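Local coordinates for protein MccF (Escherichia coli, PDB 4IIY) that probably acts as a serine carboxypeptidase of the S66 family that gives self-immunity to the peptide-nucleotide antibiotic microcin C7, at residues P170-H175 and E184-I189; G251-E256 and K287-F292. The protein carries 1 engineered substitution. All blocks are in the same frame, centred on the assembly; numbering follows the deposited sequence.

Contact 1 (P170-H175 and E184-I189)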
loop_
_atom_site.group_PDB
_atom_site.type_symbol
_atom_site.label_atom_id
_atom_site.label_comp_id
_atom_site.label_asym_id
_atom_site.label_seq_id
_atom_site.Cartn_x
_atom_site.Cartn_y
_atom_site.Cartn_z
ATOM N N PRO B 170 -14.402 16.180 -6.915
ATOM C CA PRO B 170 -13.195 16.982 -6.683
ATOM C C PRO B 170 -12.845 17.859 -7.881
ATOM O O PRO B 170 -12.390 18.984 -7.699
ATOM C CB PRO B 170 -12.104 15.925 -6.445
ATOM C CG PRO B 170 -12.609 14.696 -7.126
ATOM C CD PRO B 170 -14.111 14.738 -6.954
ATOM N N SER B 171 -13.054 17.369 -9.095
ATOM C CA SER B 171 -12.556 18.106 -10.251
ATOM C C SER B 171 -13.511 19.190 -10.735
ATOM O O SER B 171 -13.109 20.328 -10.975
ATOM C CB SER B 171 -12.237 17.152 -11.405
ATOM O OG SER B 171 -11.396 16.088 -10.990
ATOM N N PHE B 172 -14.775 18.832 -10.918
ATOM C CA PHE B 172 -15.734 19.791 -11.462
ATOM C C PHE B 172 -16.486 20.581 -10.396
ATOM O O PHE B 172 -17.174 21.538 -10.728
ATOM C CB PHE B 172 -16.671 19.137 -12.487
ATOM C CG PHE B 172 -15.968 18.742 -13.754
ATOM C CD1 PHE B 172 -15.272 19.689 -14.483
ATOM C CD2 PHE B 172 -15.969 17.431 -14.200
ATOM C CE1 PHE B 172 -14.594 19.333 -15.649
ATOM C CE2 PHE B 172 -15.312 17.079 -15.363
ATOM C CZ PHE B 172 -14.624 18.031 -16.082
ATOM N N GLY B 173 -16.335 20.201 -9.127
ATOM C CA GLY B 173 -16.837 21.003 -8.027
ATOM C C GLY B 173 -15.833 22.027 -7.508
ATOM O O GLY B 173 -16.138 22.800 -6.599
ATOM N N GLU B 174 -14.629 22.030 -8.075
ATOM C CA GLU B 174 -13.625 23.046 -7.774
ATOM C C GLU B 174 -14.145 24.436 -8.157
ATOM O O GLU B 174 -14.748 24.615 -9.221
ATOM C CB GLU B 174 -12.335 22.716 -8.537
ATOM C CG GLU B 174 -11.200 23.745 -8.446
ATOM C CD GLU B 174 -10.561 23.851 -7.064
ATOM O OE1 GLU B 174 -10.978 23.134 -6.128
ATOM O OE2 GLU B 174 -9.611 24.655 -6.923
ATOM N N HIS B 175 -13.913 25.424 -7.292
ATOM C CA HIS B 175 -14.292 26.800 -7.618
ATOM C C HIS B 175 -13.444 27.349 -8.769
ATOM O O HIS B 175 -12.298 26.939 -8.956
ATOM C CB HIS B 175 -14.136 27.714 -6.397
ATOM C CG HIS B 175 -15.170 27.501 -5.333
ATOM N ND1 HIS B 175 -16.346 28.219 -5.288
ATOM C CD2 HIS B 175 -15.195 26.670 -4.264
ATOM C CE1 HIS B 175 -17.057 27.827 -4.245
ATOM N NE2 HIS B 175 -16.377 26.895 -3.602
ATOM N N GLU B 184 -11.306 22.781 -19.843
ATOM C CA GLU B 184 -10.752 22.990 -21.175
ATOM C C GLU B 184 -9.960 21.776 -21.659
ATOM O O GLU B 184 -10.058 21.400 -22.825
ATOM C CB GLU B 184 -9.909 24.262 -21.201
ATOM C CG GLU B 184 -10.748 25.529 -21.219
ATOM C CD GLU B 184 -9.986 26.771 -20.793
ATOM O OE1 GLU B 184 -8.743 26.793 -20.922
ATOM O OE2 GLU B 184 -10.637 27.730 -20.320
ATOM N N SER B 185 -9.194 21.144 -20.776
ATOM C CA SER B 185 -8.460 19.941 -21.180
ATOM C C SER B 185 -9.399 18.752 -21.424
ATOM O O SER B 185 -9.268 18.033 -22.423
ATOM C CB SER B 185 -7.403 19.575 -20.134
ATOM O OG SER B 185 -6.732 18.375 -20.471
ATOM N N PHE B 186 -10.339 18.550 -20.507
ATOM C CA PHE B 186 -11.349 17.497 -20.617
ATOM C C PHE B 186 -12.051 17.565 -21.979
ATOM O O PHE B 186 -12.090 16.585 -22.732
ATOM C CB PHE B 186 -12.353 17.669 -19.466
ATOM C CG PHE B 186 -13.563 16.775 -19.527
ATOM C CD1 PHE B 186 -13.516 15.477 -19.043
ATOM C CD2 PHE B 186 -14.775 17.266 -20.001
ATOM C CE1 PHE B 186 -14.648 14.677 -19.061
ATOM C CE2 PHE B 186 -15.905 16.471 -20.029
ATOM C CZ PHE B 186 -15.846 15.176 -19.547
ATOM N N ILE B 187 -12.598 18.729 -22.306
ATOM C CA ILE B 187 -13.370 18.853 -23.536
ATOM C C ILE B 187 -12.471 18.776 -24.779
ATOM O O ILE B 187 -12.864 18.174 -25.781
ATOM C CB ILE B 187 -14.272 20.121 -23.530
ATOM C CG1 ILE B 187 -15.436 19.966 -24.517
ATOM C CG2 ILE B 187 -13.460 21.393 -23.777
ATOM C CD1 ILE B 187 -16.465 18.937 -24.084
ATOM N N LYS B 188 -11.268 19.335 -24.719
ATOM C CA LYS B 188 -10.356 19.247 -25.855
ATOM C C LYS B 188 -9.952 17.804 -26.166
ATOM O O LYS B 188 -10.043 17.346 -27.313
ATOM C CB LYS B 188 -9.100 20.077 -25.588
ATOM C CG LYS B 188 -8.061 20.032 -26.702
ATOM C CD LYS B 188 -8.560 20.733 -27.953
ATOM C CE LYS B 188 -7.466 20.870 -29.000
ATOM N NZ LYS B 188 -7.958 21.628 -30.185
ATOM N N ILE B 189 -9.485 17.094 -25.147
ATOM C CA ILE B 189 -8.979 15.740 -25.328
ATOM C C ILE B 189 -10.071 14.810 -25.847
ATOM O O ILE B 189 -9.833 13.990 -26.738
ATOM C CB ILE B 189 -8.407 15.177 -24.004
ATOM C CG1 ILE B 189 -7.144 15.935 -23.586
ATOM C CG2 ILE B 189 -8.087 13.701 -24.142
ATOM C CD1 ILE B 189 -5.997 15.804 -24.567
#

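Contact 2 (G251-E256 and K287-F292)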
loop_
_atom_site.group_PDB
_atom_site.type_symbol
_atom_site.label_atom_id
_atom_site.label_comp_id
_atom_site.label_asym_id
_atom_site.label_seq_id
_atom_site.Cartn_x
_atom_site.Cartn_y
_atom_site.Cartn_z
ATOM N N GLY B 251 -2.984 -2.189 -4.700
ATOM C CA GLY B 251 -4.161 -3.004 -4.436
ATOM C C GLY B 251 -4.523 -3.984 -5.540
ATOM O O GLY B 251 -5.370 -4.851 -5.321
ATOM N N ILE B 252 -3.898 -3.852 -6.713
ATOM C CA ILE B 252 -4.118 -4.783 -7.823
ATOM C C ILE B 252 -2.826 -5.480 -8.251
ATOM O O ILE B 252 -2.848 -6.371 -9.111
ATOM C CB ILE B 252 -4.769 -4.096 -9.049
ATOM C CG1 ILE B 252 -3.841 -3.045 -9.686
ATOM C CG2 ILE B 252 -6.110 -3.491 -8.660
ATOM C CD1 ILE B 252 -4.386 -2.456 -10.986
ATOM N N TRP B 253 -1.704 -5.074 -7.656
ATOM C CA TRP B 253 -0.391 -5.547 -8.071
ATOM C C TRP B 253 -0.315 -7.073 -7.984
ATOM O O TRP B 253 -0.818 -7.674 -7.037
ATOM C CB TRP B 253 0.700 -4.899 -7.201
ATOM C CG TRP B 253 2.032 -4.840 -7.850
ATOM C CD1 TRP B 253 3.024 -5.771 -7.769
ATOM C CD2 TRP B 253 2.520 -3.801 -8.701
ATOM N NE1 TRP B 253 4.108 -5.366 -8.504
ATOM C CE2 TRP B 253 3.822 -4.162 -9.094
ATOM C CE3 TRP B 253 1.991 -2.586 -9.152
ATOM C CZ2 TRP B 253 4.599 -3.359 -9.930
ATOM C CZ3 TRP B 253 2.765 -1.790 -9.983
ATOM C CH2 TRP B 253 4.055 -2.182 -10.365
ATOM N N GLY B 254 0.310 -7.688 -8.980
ATOM C CA GLY B 254 0.502 -9.132 -8.985
ATOM C C GLY B 254 -0.660 -9.914 -9.571
ATOM O O GLY B 254 -0.516 -11.099 -9.902
ATOM N N SER B 255 -1.816 -9.267 -9.690
ATOM C CA SER B 255 -3.030 -9.929 -10.170
ATOM C C SER B 255 -3.210 -9.791 -11.676
ATOM O O SER B 255 -2.499 -9.026 -12.336
ATOM C CB SER B 255 -4.272 -9.364 -9.467
ATOM O OG SER B 255 -4.705 -8.145 -10.065
ATOM N N GLU B 256 -4.188 -10.521 -12.202
ATOM C CA GLU B 256 -4.537 -10.464 -13.614
ATOM C C GLU B 256 -5.094 -9.097 -14.009
ATOM O O GLU B 256 -5.222 -8.797 -15.196
ATOM C CB GLU B 256 -5.539 -11.577 -13.959
ATOM C CG GLU B 256 -6.917 -11.408 -13.329
ATOM C CD GLU B 256 -7.686 -12.724 -13.234
ATOM O OE1 GLU B 256 -8.623 -12.929 -14.031
ATOM O OE2 GLU B 256 -7.352 -13.550 -12.360
ATOM N N LYS B 287 11.138 -0.518 -8.008
ATOM C CA LYS B 287 12.489 -0.986 -8.266
ATOM C C LYS B 287 12.586 -2.502 -8.105
ATOM O O LYS B 287 13.142 -3.193 -8.969
ATOM C CB LYS B 287 13.487 -0.287 -7.341
ATOM C CG LYS B 287 14.954 -0.685 -7.593
ATOM C CD LYS B 287 15.855 -0.223 -6.455
ATOM C CE LYS B 287 17.304 -0.668 -6.653
ATOM N NZ LYS B 287 17.968 0.076 -7.751
ATOM N N LEU B 288 12.043 -3.024 -7.003
ATOM C CA LEU B 288 12.132 -4.461 -6.732
ATOM C C LEU B 288 11.443 -5.254 -7.830
ATOM O O LEU B 288 11.823 -6.389 -8.134
ATOM C CB LEU B 288 11.508 -4.818 -5.384
ATOM C CG LEU B 288 12.101 -4.145 -4.148
ATOM C CD1 LEU B 288 11.417 -4.660 -2.893
ATOM C CD2 LEU B 288 13.611 -4.341 -4.057
ATOM N N ASN B 289 10.418 -4.651 -8.421
ATOM C CA ASN B 289 9.648 -5.290 -9.475
ATOM C C ASN B 289 10.246 -5.147 -10.879
ATOM O O ASN B 289 9.625 -5.535 -11.866
ATOM C CB ASN B 289 8.213 -4.780 -9.438
ATOM C CG ASN B 289 7.362 -5.565 -8.468
ATOM O OD1 ASN B 289 6.750 -6.568 -8.845
ATOM N ND2 ASN B 289 7.357 -5.159 -7.212
ATOM N N ARG B 290 11.462 -4.625 -10.946
ATOM C CA ARG B 290 12.215 -4.472 -12.199
ATOM C C ARG B 290 11.593 -3.471 -13.160
ATOM O O ARG B 290 11.938 -3.440 -14.351
ATOM C CB ARG B 290 12.438 -5.825 -12.896
ATOM C CG ARG B 290 13.131 -6.862 -12.018
ATOM C CD ARG B 290 13.351 -8.157 -12.787
ATOM N NE ARG B 290 14.032 -9.173 -11.989
ATOM C CZ ARG B 290 15.352 -9.314 -11.922
ATOM N NH1 ARG B 290 16.143 -8.499 -12.608
ATOM N NH2 ARG B 290 15.882 -10.270 -11.170
ATOM N N VAL B 291 10.691 -2.635 -12.660
ATOM C CA VAL B 291 10.054 -1.652 -13.508
ATOM C C VAL B 291 11.087 -0.696 -14.120
ATOM O O VAL B 291 10.972 -0.309 -15.290
ATOM C CB VAL B 291 8.983 -0.873 -12.728
ATOM C CG1 VAL B 291 8.437 0.270 -13.565
ATOM C CG2 VAL B 291 7.858 -1.816 -12.289
ATOM N N PHE B 292 12.102 -0.332 -13.344
ATOM C CA PHE B 292 13.099 0.630 -13.808
ATOM C C PHE B 292 14.117 0.000 -14.769
ATOM O O PHE B 292 14.942 0.708 -15.349
ATOM C CB PHE B 292 13.784 1.329 -12.627
ATOM C CG PHE B 292 12.826 2.066 -11.718
ATOM C CD1 PHE B 292 11.765 2.795 -12.239
ATOM C CD2 PHE B 292 12.975 2.009 -10.340
ATOM C CE1 PHE B 292 10.879 3.464 -11.403
ATOM C CE2 PHE B 292 12.093 2.682 -9.502
ATOM C CZ PHE B 292 11.050 3.405 -10.035
#

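Contact 1 (P170-H175 and E184-I189)
Phe172 drives the far corner of its ring, CZ, into the face of Phe186, and this one encounter makes up the whole contact. CZ stands 3.8 Å from Phe186 CG, above the ring plane but displaced toward the rim where CB is attached. With centroids 5.2 Å apart and planes at 77°, the pair is a T-shaped (edge-to-face) stack in which Phe172 supplies the edge. Different torsions bring the rings together: on Phe186, CG lies anti to the backbone N (chi1 172°), whereas on Phe172 it lies anti to the carbonyl carbon (chi1 -69°). The backbones stay well apart, Phe172 CA to Phe186 CA 10.4 Å, and the gap is bridged by the two aromatic side chains. Met114 of strand 110-115 touches both phenylalanines, while Leu70 of helix 60-72 and Pro166 pack on Phe172. Farther out, Ser185 OG bonds to Thr344 N, and Glu174 forms salt bridges with Arg62 and Lys222, tying down the turn that follows Phe172. The T-shaped pair thus joins the short helix 168-172 to helix 178-191 beside strand 110-115, in the parallel part of the sheet of the N-terminal LD-carboxypeptidase domain, a buried aromatic junction of an alpha/beta fold.

Contact 2 (G251-E256 and K287-F292)
A Schellman motif closing helix 276-288 and a type II beta turn from Ile252 to Ser255 meet here, at the dimer interface of the protein. In the Schellman motif Arg290, with positive phi, is the C-prime residue; Arg290 N bonds to Lys287 O at 3.0 Å, with Val291 N bonded back to Leu286 O. Asn289 leaves the helix just before it and points its side chain at Trp253, the second residue of the turn.

The indole N-H makes the polar link: Trp253 NE1 donates to Asn289 OD1 over 2.9 Å, nearly straight at 171°. The oxygen lies almost in the indole plane, but the donor sits well above the carbonyl plane of the amide, 67° out of it, and the ring and amide planes are steeply inclined to each other. The bond therefore suits the indole better than the oxygen lone pairs. Trp253 CG is anti to the backbone N (chi1 -156°), which carries the indole across toward the helix end. On its benzene side, Trp253 CH2 comes within 4.3 Å of Val291 CG2, an apolar approach at the ring edge, and Met285 and Leu286 of helix 276-288 also pack on the indole.

Asn289 ND2 is bonded to Met285 O and also to Trp253 O of the second subunit, so the amide is gripped through both its ends and its rotation is fixed. The same pairing runs in the reverse sense from Asn289 of the second subunit to Trp253 O, and Glu256 forms a salt bridge with Arg290 of the second subunit.

Within the turn, Gly254 takes up a positive phi that would jam a CB against the preceding carbonyl O. Ile252 O accepts twice, from Ser255 N at 3.1 Å and from Ser255 OG at 2.7 Å.

Contacts 1 and 2 lie on opposite sides of the chain's centre, their own centres 31 Å apart and their nearest atoms about 19 Å apart. They follow one another along the chain, and neither touches the other. Both keep some distance from the bound glutamyl sulfamoyl inosine: the side chain of Phe172 is about 12 Å from it and that of Trp253 about 13 Å. Contact 1 is nevertheless linked to the pocket through Pro170, which touches the ligand two residues before Phe172. Contact 2 instead faces the second subunit, whereas no other chain reaches the segments of contact 1. One thus belongs to a subunit's interior, the other to the dimer interface.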